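Local coordinates for N-acyl-D-glutamate deacylase (Bordetella bronchiseptica, PDB 3GIP), which catalyses the hydrolysis of N-acyl-D-glutamate, removing the acyl group, as a zinc-containing member of the amidohydrolase superfamily, at residues 60-65 with 404-409; 80-85 with 376-382; 280-284 with 383-388; 434-438 with 449-453. One frame throughout, in Å; residues are numbered along the deposited sequence.

Helix 376-391 ties the four contacts together: interaction 2 uses its first turns and interaction 3 its middle. Interaction 1 meets interaction 2 through the salt bridge of Asp64 OD2 with Lys82 NZ (2.7 Å), and its Met404 CE touches Val384 CG1 of interaction 3 at 3.6 Å. Interaction 4 is joined to the same helix by the salt bridge of Asp438 OD2 to Arg383 NH1 (2.8 Å) and a probable hydrogen bond between Ser449 OG and Thr382 OG1 (2.7 Å). Towards the active site, Arg376 of interaction 2 and Tyr282 of interaction 3 hold one formate; the Arg376 side chain lies about 7 Å from the zinc ion.

Interaction 1: 60-65 with 404-409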
loop_
_atom_site.group_PDB
_atom_site.type_symbol
_atom_site.label_atom_id
_atom_site.label_comp_id
_atom_site.label_asym_id
_atom_site.label_seq_id
_atom_site.Cartn_x
_atom_site.Cartn_y
_atom_site.Cartn_z
ATOM N N PRO A 60 -0.597 -6.750 -16.451
ATOM C CA PRO A 60 -0.686 -7.564 -15.236
ATOM C C PRO A 60 -1.520 -6.747 -14.244
ATOM O O PRO A 60 -1.478 -5.516 -14.275
ATOM C CB PRO A 60 0.767 -7.672 -14.766
ATOM C CG PRO A 60 1.594 -7.328 -15.980
ATOM C CD PRO A 60 0.777 -6.258 -16.657
ATOM N N GLY A 61 -2.274 -7.416 -13.378
ATOM C CA GLY A 61 -3.062 -6.686 -12.399
ATOM C C GLY A 61 -2.132 -5.832 -11.554
ATOM O O GLY A 61 -0.987 -6.220 -11.303
ATOM N N PHE A 62 -2.603 -4.672 -11.107
ATOM C CA PHE A 62 -1.748 -3.803 -10.308
ATOM C C PHE A 62 -1.568 -4.294 -8.878
ATOM O O PHE A 62 -2.490 -4.836 -8.265
ATOM C CB PHE A 62 -2.291 -2.371 -10.307
ATOM C CG PHE A 62 -2.550 -1.822 -11.683
ATOM C CD1 PHE A 62 -1.702 -2.136 -12.744
ATOM C CD2 PHE A 62 -3.641 -0.989 -11.921
ATOM C CE1 PHE A 62 -1.937 -1.629 -14.019
ATOM C CE2 PHE A 62 -3.884 -0.477 -13.193
ATOM C CZ PHE A 62 -3.032 -0.796 -14.243
ATOM N N ILE A 63 -0.359 -4.102 -8.364
ATOM C CA ILE A 63 -0.013 -4.519 -7.015
ATOM C C ILE A 63 0.125 -3.297 -6.111
ATOM O O ILE A 63 1.053 -2.499 -6.260
ATOM C CB ILE A 63 1.306 -5.332 -7.022
ATOM C CG1 ILE A 63 1.136 -6.568 -7.909
ATOM C CG2 ILE A 63 1.683 -5.740 -5.603
ATOM C CD1 ILE A 63 2.358 -7.466 -7.974
ATOM N N ASP A 64 -0.820 -3.155 -5.184
ATOM C CA ASP A 64 -0.829 -2.042 -4.243
ATOM C C ASP A 64 0.080 -2.411 -3.083
ATOM O O ASP A 64 -0.318 -3.147 -2.180
ATOM C CB ASP A 64 -2.254 -1.804 -3.739
ATOM C CG ASP A 64 -2.371 -0.570 -2.872
ATOM O OD1 ASP A 64 -1.344 0.104 -2.633
ATOM O OD2 ASP A 64 -3.499 -0.274 -2.427
ATOM N N VAL A 65 1.300 -1.888 -3.111
ATOM C CA VAL A 65 2.277 -2.199 -2.085
ATOM C C VAL A 65 2.063 -1.497 -0.751
ATOM O O VAL A 65 2.748 -1.808 0.220
ATOM C CB VAL A 65 3.716 -1.908 -2.586
ATOM C CG1 VAL A 65 3.964 -2.670 -3.885
ATOM C CG2 VAL A 65 3.919 -0.406 -2.791
ATOM N N MET A 404 4.006 -0.751 -11.330
ATOM C CA MET A 404 2.817 -1.251 -10.641
ATOM C C MET A 404 2.721 -2.760 -10.612
ATOM O O MET A 404 1.851 -3.306 -9.934
ATOM C CB MET A 404 1.556 -0.751 -11.338
ATOM C CG MET A 404 1.472 0.736 -11.532
ATOM S SD MET A 404 0.034 1.173 -12.528
ATOM C CE MET A 404 -0.067 2.929 -12.134
ATOM N N THR A 405 3.596 -3.436 -11.345
ATOM C CA THR A 405 3.513 -4.885 -11.432
ATOM C C THR A 405 4.820 -5.634 -11.187
ATOM O O THR A 405 5.032 -6.189 -10.108
ATOM C CB THR A 405 2.940 -5.284 -12.812
ATOM O OG1 THR A 405 3.781 -4.757 -13.851
ATOM C CG2 THR A 405 1.530 -4.715 -12.988
ATOM N N ALA A 406 5.696 -5.649 -12.183
ATOM C CA ALA A 406 6.963 -6.354 -12.059
ATOM C C ALA A 406 7.844 -5.853 -10.919
ATOM O O ALA A 406 8.408 -6.658 -10.183
ATOM C CB ALA A 406 7.729 -6.286 -13.371
ATOM N N LEU A 407 7.976 -4.538 -10.768
ATOM C CA LEU A 407 8.823 -4.016 -9.698
ATOM C C LEU A 407 8.318 -4.475 -8.328
ATOM O O LEU A 407 9.100 -4.967 -7.511
ATOM C CB LEU A 407 8.916 -2.485 -9.773
ATOM C CG LEU A 407 9.838 -1.805 -8.754
ATOM C CD1 LEU A 407 11.271 -2.338 -8.873
ATOM C CD2 LEU A 407 9.803 -0.299 -8.990
ATOM N N PRO A 408 7.007 -4.325 -8.051
ATOM C CA PRO A 408 6.517 -4.774 -6.744
ATOM C C PRO A 408 6.771 -6.272 -6.539
ATOM O O PRO A 408 7.161 -6.700 -5.452
ATOM C CB PRO A 408 5.028 -4.443 -6.802
ATOM C CG PRO A 408 5.000 -3.204 -7.628
ATOM C CD PRO A 408 5.981 -3.524 -8.747
ATOM N N ALA A 409 6.557 -7.063 -7.586
ATOM C CA ALA A 409 6.767 -8.508 -7.493
ATOM C C ALA A 409 8.228 -8.809 -7.169
ATOM O O ALA A 409 8.528 -9.720 -6.393
ATOM C CB ALA A 409 6.362 -9.184 -8.803
#
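Ile63 N gives its hydrogen to Met404 O over 2.8 Å in a nearly straight bond (163°), tying a strand of the TIM-like barrel, 57-64, to the junction of helices 397-404 and 406-412 outside it. The acceptor is a carbonyl at the turn between helices, where it can serve a strand amide. Met404 also supplies a Met-aromatic contact: its SD sits over one face of the Phe62 ring, 3.8 Å from the centroid and displaced toward the rim. The unbranched methionine chain, extended beyond CG (chi2 174°), runs alongside the phenylalanine to bring the sulfur there. Thr405 divides its two branches. Its methyl CG2 lies near the plane at the edge of the Phe62 ring and against Pro60 CB (3.5 Å), whereas OG1 turns to Val401 O, so one residue meets both an apolar surface and a helix carbonyl. Pro408, in the first turn of its helix where a missing N-H costs little, offers a rigid apolar ring to two beta-branched residues, Ile63 on the strand and Val65 just past its end. Ile63 CG2 lies 3.8 Å from Pro408 CB, and the Val65 side chain crosses the Pro408 ring at about a right angle, with Val65 CG1 3.6 Å from Pro408 CB.

Interaction 2: 80-85 with 376-382. With FMT (formic acid), chain D.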
loop_
_atom_site.group_PDB
_atom_site.type_symbol
_atom_site.label_atom_id
_atom_site.label_comp_id
_atom_site.label_asym_id
_atom_site.label_seq_id
_atom_site.Cartn_x
_atom_site.Cartn_y
_atom_site.Cartn_z
ATOM N N ARG A 80 -14.084 -3.278 -3.464
ATOM C CA ARG A 80 -14.345 -2.584 -4.724
ATOM C C ARG A 80 -13.431 -1.381 -4.952
ATOM O O ARG A 80 -13.166 -1.010 -6.098
ATOM C CB ARG A 80 -15.813 -2.150 -4.783
ATOM C CG ARG A 80 -16.264 -1.578 -6.124
ATOM C CD ARG A 80 -16.339 -2.645 -7.206
ATOM N NE ARG A 80 -17.080 -2.169 -8.372
ATOM C CZ ARG A 80 -17.515 -2.949 -9.356
ATOM N NH1 ARG A 80 -17.282 -4.252 -9.327
ATOM N NH2 ARG A 80 -18.204 -2.426 -10.365
ATOM N N TRP A 81 -12.953 -0.772 -3.871
ATOM C CA TRP A 81 -12.061 0.375 -4.002
ATOM C C TRP A 81 -10.738 -0.044 -4.632
ATOM O O TRP A 81 -10.012 0.790 -5.171
ATOM C CB TRP A 81 -11.825 1.048 -2.639
ATOM C CG TRP A 81 -11.284 0.160 -1.545
ATOM C CD1 TRP A 81 -9.982 0.044 -1.148
ATOM C CD2 TRP A 81 -12.043 -0.704 -0.691
ATOM N NE1 TRP A 81 -9.883 -0.837 -0.094
ATOM C CE2 TRP A 81 -11.135 -1.312 0.203
ATOM C CE3 TRP A 81 -13.404 -1.025 -0.597
ATOM C CZ2 TRP A 81 -11.544 -2.224 1.183
ATOM C CZ3 TRP A 81 -13.811 -1.935 0.380
ATOM C CH2 TRP A 81 -12.880 -2.519 1.253
ATOM N N LYS A 82 -10.437 -1.341 -4.574
ATOM C CA LYS A 82 -9.208 -1.876 -5.161
ATOM C C LYS A 82 -9.453 -2.337 -6.593
ATOM O O LYS A 82 -8.774 -1.907 -7.524
ATOM C CB LYS A 82 -8.696 -3.083 -4.367
ATOM C CG LYS A 82 -8.352 -2.827 -2.914
ATOM C CD LYS A 82 -7.175 -1.886 -2.745
ATOM C CE LYS A 82 -6.665 -1.973 -1.316
ATOM N NZ LYS A 82 -5.675 -0.925 -0.961
ATOM N N THR A 83 -10.428 -3.221 -6.767
ATOM C CA THR A 83 -10.716 -3.760 -8.086
ATOM C C THR A 83 -11.097 -2.712 -9.125
ATOM O O THR A 83 -10.707 -2.821 -10.290
ATOM C CB THR A 83 -11.833 -4.824 -8.019
ATOM O OG1 THR A 83 -13.060 -4.204 -7.626
ATOM C CG2 THR A 83 -11.475 -5.909 -7.011
ATOM N N SER A 84 -11.845 -1.694 -8.706
ATOM C CA SER A 84 -12.281 -0.649 -9.626
ATOM C C SER A 84 -11.145 0.211 -10.169
ATOM O O SER A 84 -11.346 0.967 -11.119
ATOM C CB SER A 84 -13.342 0.238 -8.968
ATOM O OG SER A 84 -12.804 0.990 -7.898
ATOM N N GLN A 85 -9.961 0.112 -9.569
ATOM C CA GLN A 85 -8.819 0.864 -10.076
ATOM C C GLN A 85 -7.736 -0.073 -10.614
ATOM O O GLN A 85 -6.584 0.328 -10.811
ATOM C CB GLN A 85 -8.253 1.821 -9.013
ATOM C CG GLN A 85 -7.754 1.198 -7.728
ATOM C CD GLN A 85 -7.146 2.235 -6.797
ATOM O OE1 GLN A 85 -6.167 2.901 -7.145
ATOM N NE2 GLN A 85 -7.725 2.380 -5.610
ATOM N N ARG A 376 -7.242 8.935 -2.446
ATOM C CA ARG A 376 -6.233 7.962 -2.857
ATOM C C ARG A 376 -6.770 6.542 -2.665
ATOM O O ARG A 376 -6.320 5.599 -3.314
ATOM C CB ARG A 376 -4.952 8.162 -2.043
ATOM C CG ARG A 376 -5.104 7.855 -0.566
ATOM C CD ARG A 376 -3.939 8.410 0.228
ATOM N NE ARG A 376 -3.990 7.976 1.620
ATOM C CZ ARG A 376 -3.237 8.481 2.590
ATOM N NH1 ARG A 376 -2.368 9.451 2.331
ATOM N NH2 ARG A 376 -3.339 7.999 3.823
ATOM N N LEU A 377 -7.741 6.404 -1.771
ATOM C CA LEU A 377 -8.362 5.113 -1.490
ATOM C C LEU A 377 -8.963 4.501 -2.753
ATOM O O LEU A 377 -8.861 3.292 -2.979
ATOM C CB LEU A 377 -9.466 5.298 -0.442
ATOM C CG LEU A 377 -10.343 4.091 -0.100
ATOM C CD1 LEU A 377 -9.514 3.033 0.618
ATOM C CD2 LEU A 377 -11.501 4.552 0.782
ATOM N N TRP A 378 -9.582 5.346 -3.573
ATOM C CA TRP A 378 -10.235 4.899 -4.800
ATOM C C TRP A 378 -9.570 5.286 -6.116
ATOM O O TRP A 378 -9.900 4.718 -7.154
ATOM C CB TRP A 378 -11.674 5.423 -4.856
ATOM C CG TRP A 378 -12.646 4.707 -3.978
ATOM C CD1 TRP A 378 -12.803 4.854 -2.631
ATOM C CD2 TRP A 378 -13.603 3.725 -4.391
ATOM N NE1 TRP A 378 -13.803 4.025 -2.178
ATOM C CE2 TRP A 378 -14.310 3.321 -3.239
ATOM C CE3 TRP A 378 -13.932 3.148 -5.626
ATOM C CZ2 TRP A 378 -15.328 2.362 -3.282
ATOM C CZ3 TRP A 378 -14.946 2.195 -5.670
ATOM C CH2 TRP A 378 -15.632 1.813 -4.501
ATOM N N GLY A 379 -8.640 6.233 -6.099
ATOM C CA GLY A 379 -8.068 6.638 -7.373
ATOM C C GLY A 379 -6.574 6.672 -7.592
ATOM O O GLY A 379 -6.132 7.176 -8.621
ATOM N N SER A 380 -5.791 6.123 -6.673
ATOM C CA SER A 380 -4.340 6.152 -6.816
ATOM C C SER A 380 -3.758 5.609 -8.120
ATOM O O SER A 380 -3.049 6.322 -8.834
ATOM C CB SER A 380 -3.678 5.421 -5.642
ATOM O OG SER A 380 -3.856 6.133 -4.430
ATOM N N PHE A 381 -4.047 4.353 -8.446
ATOM C CA PHE A 381 -3.468 3.769 -9.653
ATOM C C PHE A 381 -3.928 4.387 -10.964
ATOM O O PHE A 381 -3.125 4.599 -11.876
ATOM C CB PHE A 381 -3.683 2.251 -9.639
ATOM C CG PHE A 381 -2.753 1.535 -8.701
ATOM C CD1 PHE A 381 -1.612 0.902 -9.179
ATOM C CD2 PHE A 381 -2.975 1.571 -7.326
ATOM C CE1 PHE A 381 -0.697 0.318 -8.302
ATOM C CE2 PHE A 381 -2.071 0.993 -6.440
ATOM C CZ PHE A 381 -0.928 0.364 -6.929
ATOM N N THR A 382 -5.210 4.702 -11.055
ATOM C CA THR A 382 -5.733 5.302 -12.269
ATOM C C THR A 382 -5.317 6.772 -12.377
ATOM O O THR A 382 -5.251 7.323 -13.478
ATOM C CB THR A 382 -7.254 5.154 -12.308
ATOM O OG1 THR A 382 -7.794 5.537 -11.039
ATOM C CG2 THR A 382 -7.629 3.698 -12.596
HETATM C C FMT D . 0.464 9.399 4.792
HETATM O O1 FMT D . -0.711 9.573 4.581
HETATM O O2 FMT D . 1.347 9.567 3.804
HETATM O O HOH W 1 -6.880 1.719 -1.508
HETATM O O HOH W 2 -11.673 3.288 -8.621
#
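The backbones of 80-85 and 376-382 come together twice, with CA atoms 4.9 Å apart at Trp81 and Trp378 and 5.8 Å apart at Gln85 and Thr382, joining the short helix 80-83 to helix 376-391 of the TIM-like barrel. The latter is kinked where the N atoms of Phe381 and Thr382 lack bonds to the preceding turn, and Gln85 makes up for one of them: its OE1 accepts from Phe381 N at 2.9 Å, nearly in line with the carbonyl bond. The other end of the same amide gives NE2 to Trp81 O (2.8 Å, 172°), with that oxygen in the amide plane. A bond at each end fixes the flip of the glutamine, a residue suited to bridging a donor and an acceptor. Trp378 lays a face over the Trp81 backbone, so that Trp81 CA stands 3.5 Å above the centroid of its six-membered ring in a CH-pi contact. The Trp81 indole turns elsewhere, sending NE1 to Asp69 while CD1 meets Leu377 CD1. At the pocket end, Arg376 NH1 donates to formate O1. Ser84 OG gives its proton to Arg80 O and accepts from a water whose other hydrogen goes to Trp378 O, with 2.7 Å between the water and that oxygen.

Interaction 3: 280-284 with 383-388. With FMT (formic acid), chain D.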
loop_
_atom_site.group_PDB
_atom_site.type_symbol
_atom_site.label_atom_id
_atom_site.label_comp_id
_atom_site.label_asym_id
_atom_site.label_seq_id
_atom_site.Cartn_x
_atom_site.Cartn_y
_atom_site.Cartn_z
ATOM N N ASP A 280 7.764 3.979 -2.422
ATOM C CA ASP A 280 6.473 4.091 -3.075
ATOM C C ASP A 280 5.815 5.414 -2.733
ATOM O O ASP A 280 6.172 6.068 -1.747
ATOM C CB ASP A 280 5.559 2.900 -2.710
ATOM C CG ASP A 280 5.392 2.705 -1.209
ATOM O OD1 ASP A 280 4.683 3.505 -0.561
ATOM O OD2 ASP A 280 5.974 1.736 -0.672
ATOM N N ILE A 281 4.879 5.822 -3.582
ATOM C CA ILE A 281 4.134 7.057 -3.377
ATOM C C ILE A 281 2.700 6.885 -3.852
ATOM O O ILE A 281 2.369 5.914 -4.538
ATOM C CB ILE A 281 4.724 8.253 -4.202
ATOM C CG1 ILE A 281 4.686 7.947 -5.707
ATOM C CG2 ILE A 281 6.134 8.562 -3.762
ATOM C CD1 ILE A 281 3.393 8.357 -6.423
ATOM N N TYR A 282 1.849 7.822 -3.446
ATOM C CA TYR A 282 0.481 7.885 -3.934
ATOM C C TYR A 282 0.546 9.236 -4.654
ATOM O O TYR A 282 1.254 10.145 -4.216
ATOM C CB TYR A 282 -0.566 7.853 -2.804
ATOM C CG TYR A 282 -0.262 8.682 -1.585
ATOM C CD1 TYR A 282 -0.453 10.064 -1.587
ATOM C CD2 TYR A 282 0.202 8.081 -0.416
ATOM C CE1 TYR A 282 -0.189 10.826 -0.455
ATOM C CE2 TYR A 282 0.470 8.830 0.719
ATOM C CZ TYR A 282 0.273 10.203 0.695
ATOM O OH TYR A 282 0.541 10.946 1.817
ATOM N N PRO A 283 -0.161 9.371 -5.783
ATOM C CA PRO A 283 -0.161 10.606 -6.578
ATOM C C PRO A 283 -0.990 11.789 -6.091
ATOM O O PRO A 283 -1.855 12.274 -6.816
ATOM C CB PRO A 283 -0.612 10.109 -7.943
ATOM C CG PRO A 283 -1.660 9.099 -7.560
ATOM C CD PRO A 283 -0.996 8.339 -6.420
ATOM N N TYR A 284 -0.708 12.261 -4.876
ATOM C CA TYR A 284 -1.426 13.393 -4.287
ATOM C C TYR A 284 -0.490 14.202 -3.396
ATOM O O TYR A 284 0.414 13.645 -2.766
ATOM C CB TYR A 284 -2.602 12.910 -3.434
ATOM C CG TYR A 284 -3.586 12.016 -4.147
ATOM C CD1 TYR A 284 -4.779 12.521 -4.671
ATOM C CD2 TYR A 284 -3.341 10.652 -4.271
ATOM C CE1 TYR A 284 -5.704 11.677 -5.294
ATOM C CE2 TYR A 284 -4.249 9.807 -4.894
ATOM C CZ TYR A 284 -5.429 10.320 -5.401
ATOM O OH TYR A 284 -6.337 9.471 -5.988
ATOM N N ARG A 383 -5.024 7.408 -11.245
ATOM C CA ARG A 383 -4.577 8.797 -11.284
ATOM C C ARG A 383 -3.150 8.796 -11.832
ATOM O O ARG A 383 -2.748 9.715 -12.546
ATOM C CB ARG A 383 -4.612 9.428 -9.888
ATOM C CG ARG A 383 -4.336 10.934 -9.875
ATOM C CD ARG A 383 -4.561 11.508 -8.482
ATOM N NE ARG A 383 -4.325 12.950 -8.382
ATOM C CZ ARG A 383 -5.150 13.890 -8.837
ATOM N NH1 ARG A 383 -6.283 13.558 -9.441
ATOM N NH2 ARG A 383 -4.848 15.173 -8.669
ATOM N N VAL A 384 -2.373 7.767 -11.504
ATOM C CA VAL A 384 -1.020 7.702 -12.037
ATOM C C VAL A 384 -1.102 7.512 -13.552
ATOM O O VAL A 384 -0.437 8.217 -14.305
ATOM C CB VAL A 384 -0.207 6.540 -11.418
ATOM C CG1 VAL A 384 1.095 6.343 -12.190
ATOM C CG2 VAL A 384 0.101 6.853 -9.951
ATOM N N LEU A 385 -1.936 6.578 -14.002
ATOM C CA LEU A 385 -2.060 6.323 -15.435
ATOM C C LEU A 385 -2.626 7.498 -16.221
ATOM O O LEU A 385 -2.193 7.765 -17.340
ATOM C CB LEU A 385 -2.924 5.087 -15.682
ATOM C CG LEU A 385 -2.374 3.807 -15.050
ATOM C CD1 LEU A 385 -3.326 2.661 -15.338
ATOM C CD2 LEU A 385 -0.986 3.509 -15.600
ATOM N N GLY A 386 -3.589 8.199 -15.636
ATOM C CA GLY A 386 -4.193 9.321 -16.331
ATOM C C GLY A 386 -3.508 10.664 -16.162
ATOM O O GLY A 386 -3.272 11.366 -17.145
ATOM N N ARG A 387 -3.181 11.023 -14.926
ATOM C CA ARG A 387 -2.561 12.316 -14.635
ATOM C C ARG A 387 -1.040 12.331 -14.782
ATOM O O ARG A 387 -0.479 13.239 -15.395
ATOM C CB ARG A 387 -2.956 12.748 -13.215
ATOM C CG ARG A 387 -2.528 14.153 -12.778
ATOM C CD ARG A 387 -2.996 14.394 -11.337
ATOM N NE ARG A 387 -2.663 15.716 -10.804
ATOM C CZ ARG A 387 -3.382 16.815 -11.015
ATOM N NH1 ARG A 387 -4.482 16.763 -11.756
ATOM N NH2 ARG A 387 -3.012 17.967 -10.468
ATOM N N TYR A 388 -0.366 11.330 -14.228
ATOM C CA TYR A 388 1.092 11.290 -14.298
ATOM C C TYR A 388 1.652 10.761 -15.614
ATOM O O TYR A 388 2.697 11.219 -16.078
ATOM C CB TYR A 388 1.644 10.474 -13.118
ATOM C CG TYR A 388 1.582 11.196 -11.783
ATOM C CD1 TYR A 388 0.798 12.340 -11.615
ATOM C CD2 TYR A 388 2.309 10.734 -10.684
ATOM C CE1 TYR A 388 0.742 13.009 -10.389
ATOM C CE2 TYR A 388 2.256 11.397 -9.452
ATOM C CZ TYR A 388 1.473 12.531 -9.313
ATOM O OH TYR A 388 1.420 13.197 -8.103
HETATM C C FMT D . 0.464 9.399 4.792
HETATM O O1 FMT D . -0.711 9.573 4.581
HETATM O O2 FMT D . 1.347 9.567 3.804
#
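Pro283 CB lies over one face of the Tyr388 ring, 3.8 Å from its centroid and shifted toward the rim. Arg383 CD is placed likewise over a face of the Tyr284 ring, 3.7 Å from the centroid, and both are CH-pi contacts. The Arg383 guanidinium runs nearly parallel to the Tyr284 ring (planes 9° apart), takes Arg387 CD on one face, and has Pro283 O at its edge. There NE donates to that oxygen at 3.0 Å, in the guanidinium plane although bent at the hydrogen (135°). An arginine extended from CG to NE, with CG turned away from its own backbone N (chi1 -172°), has the length to reach the carbonyl, and its outer NH1 goes on to Asp438. Pro283 suits its place as the centre of an inverse gamma turn; its O is directed toward the helix, while ring atom CG packs on Val384 CG2 (3.7 Å). Tyr388 OH, by contrast, is buried against Pro283 CA without a polar partner. Tyr282 leaves the backbone on the side away from 383-388; its ring makes a cation-pi contact with Arg376 of the same helix, and its OH donates to formate O2 (2.5 Å), also held by Lys250, Arg376 and Ser288. With Asp280 OD1 accepting from the backbone N of zinc ligand His248, this is consistent with the C-terminal, metal-binding end of barrel strand 277-281, as in the amidohydrolase fold.

Interaction 4: 434-438 with 449-453; sequences DTVAD and SVGIA
Ala437 and Val450 form one antiparallel hydrogen-bonded pair. Ala437 N donates to Val450 O and Val450 N returns a bond to Ala437 O, each 3.0 Å long; the second is the straighter, at 168°. Val450 O also receives a CA-H...O contact from Val436 CA (3.3 Å). Gly451 follows in a backbone conformation (phi 93°) that favours glycine, and its lack of a side chain lets its CA come within 3.8 Å of Val436 CA. A few methyl contacts flank the bridge. Val436 CG2, anti to its own backbone N, meets Ile452 CD1 at 4.0 Å, and the methyl of Ala437 stands 4.3 Å from Val450 CG2. The Ala437 carbonyl O also touches Ser449 CB at 3.3 Å. Further out, Gly451 bonds through its backbone to Asp432, while Val436 O accepts from Arg390. Ser449 OG and the Asp438 carboxylate turn from the bridge to Thr382 and Arg383 of helix 376-391. Segment 434-438 follows strand 428-431 and 449-453 leads into its antiparallel neighbour 452-457, so the bridge lies in their connection. It is made by backbone amides and carbonyls, largely independent of side-chain polarity, which leaves the hydroxyl and the carboxylate to fasten it to the barrel helix.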
loop_
_atom_site.group_PDB
_atom_site.type_symbol
_atom_site.label_atom_id
_atom_site.label_comp_id
_atom_site.label_asym_id
_atom_site.label_seq_id
_atom_site.Cartn_x
_atom_site.Cartn_y
_atom_site.Cartn_z
ATOM N N ASP A 434 -6.391 5.723 -23.207
ATOM C CA ASP A 434 -6.775 7.102 -23.471
ATOM C C ASP A 434 -7.814 7.681 -22.526
ATOM O O ASP A 434 -7.941 8.899 -22.426
ATOM C CB ASP A 434 -7.270 7.244 -24.912
ATOM C CG ASP A 434 -6.181 6.975 -25.930
ATOM O OD1 ASP A 434 -5.015 7.334 -25.662
ATOM O OD2 ASP A 434 -6.489 6.417 -27.002
ATOM N N THR A 435 -8.552 6.825 -21.826
ATOM C CA THR A 435 -9.576 7.315 -20.911
ATOM C C THR A 435 -9.340 6.944 -19.454
ATOM O O THR A 435 -9.927 7.553 -18.560
ATOM C CB THR A 435 -10.979 6.791 -21.290
ATOM O OG1 THR A 435 -11.012 5.367 -21.140
ATOM C CG2 THR A 435 -11.320 7.161 -22.733
ATOM N N VAL A 436 -8.490 5.953 -19.203
ATOM C CA VAL A 436 -8.252 5.533 -17.825
ATOM C C VAL A 436 -7.907 6.724 -16.942
ATOM O O VAL A 436 -7.039 7.534 -17.270
ATOM C CB VAL A 436 -7.140 4.458 -17.731
ATOM C CG1 VAL A 436 -5.792 5.036 -18.144
ATOM C CG2 VAL A 436 -7.088 3.900 -16.309
ATOM N N ALA A 437 -8.607 6.834 -15.819
ATOM C CA ALA A 437 -8.391 7.946 -14.911
ATOM C C ALA A 437 -9.202 7.807 -13.639
ATOM O O ALA A 437 -10.218 7.110 -13.598
ATOM C CB ALA A 437 -8.766 9.256 -15.601
ATOM N N ASP A 438 -8.741 8.494 -12.604
ATOM C CA ASP A 438 -9.416 8.503 -11.320
ATOM C C ASP A 438 -10.569 9.493 -11.404
ATOM O O ASP A 438 -10.549 10.413 -12.224
ATOM C CB ASP A 438 -8.444 8.954 -10.231
ATOM C CG ASP A 438 -7.798 10.304 -10.544
ATOM O OD1 ASP A 438 -7.257 10.468 -11.656
ATOM O OD2 ASP A 438 -7.828 11.197 -9.674
ATOM N N SER A 449 -13.138 4.846 -10.630
ATOM C CA SER A 449 -12.357 5.218 -11.800
ATOM C C SER A 449 -13.102 4.895 -13.082
ATOM O O SER A 449 -14.085 4.152 -13.081
ATOM C CB SER A 449 -11.031 4.450 -11.822
ATOM O OG SER A 449 -10.312 4.600 -10.617
ATOM N N VAL A 450 -12.619 5.464 -14.178
ATOM C CA VAL A 450 -13.182 5.196 -15.493
ATOM C C VAL A 450 -12.040 4.624 -16.326
ATOM O O VAL A 450 -10.868 4.819 -15.996
ATOM C CB VAL A 450 -13.720 6.479 -16.174
ATOM C CG1 VAL A 450 -14.905 7.023 -15.393
ATOM C CG2 VAL A 450 -12.618 7.523 -16.277
ATOM N N GLY A 451 -12.369 3.891 -17.382
ATOM C CA GLY A 451 -11.322 3.344 -18.224
ATOM C C GLY A 451 -10.865 1.938 -17.888
ATOM O O GLY A 451 -10.063 1.365 -18.624
ATOM N N ILE A 452 -11.337 1.391 -16.774
ATOM C CA ILE A 452 -10.981 0.024 -16.401
ATOM C C ILE A 452 -12.089 -0.852 -16.978
ATOM O O ILE A 452 -13.242 -0.760 -16.560
ATOM C CB ILE A 452 -10.924 -0.154 -14.870
ATOM C CG1 ILE A 452 -9.830 0.740 -14.282
ATOM C CG2 ILE A 452 -10.648 -1.617 -14.524
ATOM C CD1 ILE A 452 -8.426 0.417 -14.778
ATOM N N ALA A 453 -11.737 -1.689 -17.948
ATOM C CA ALA A 453 -12.711 -2.556 -18.603
ATOM C C ALA A 453 -12.951 -3.882 -17.892
ATOM O O ALA A 453 -14.078 -4.375 -17.858
ATOM C CB ALA A 453 -12.285 -2.814 -20.045
#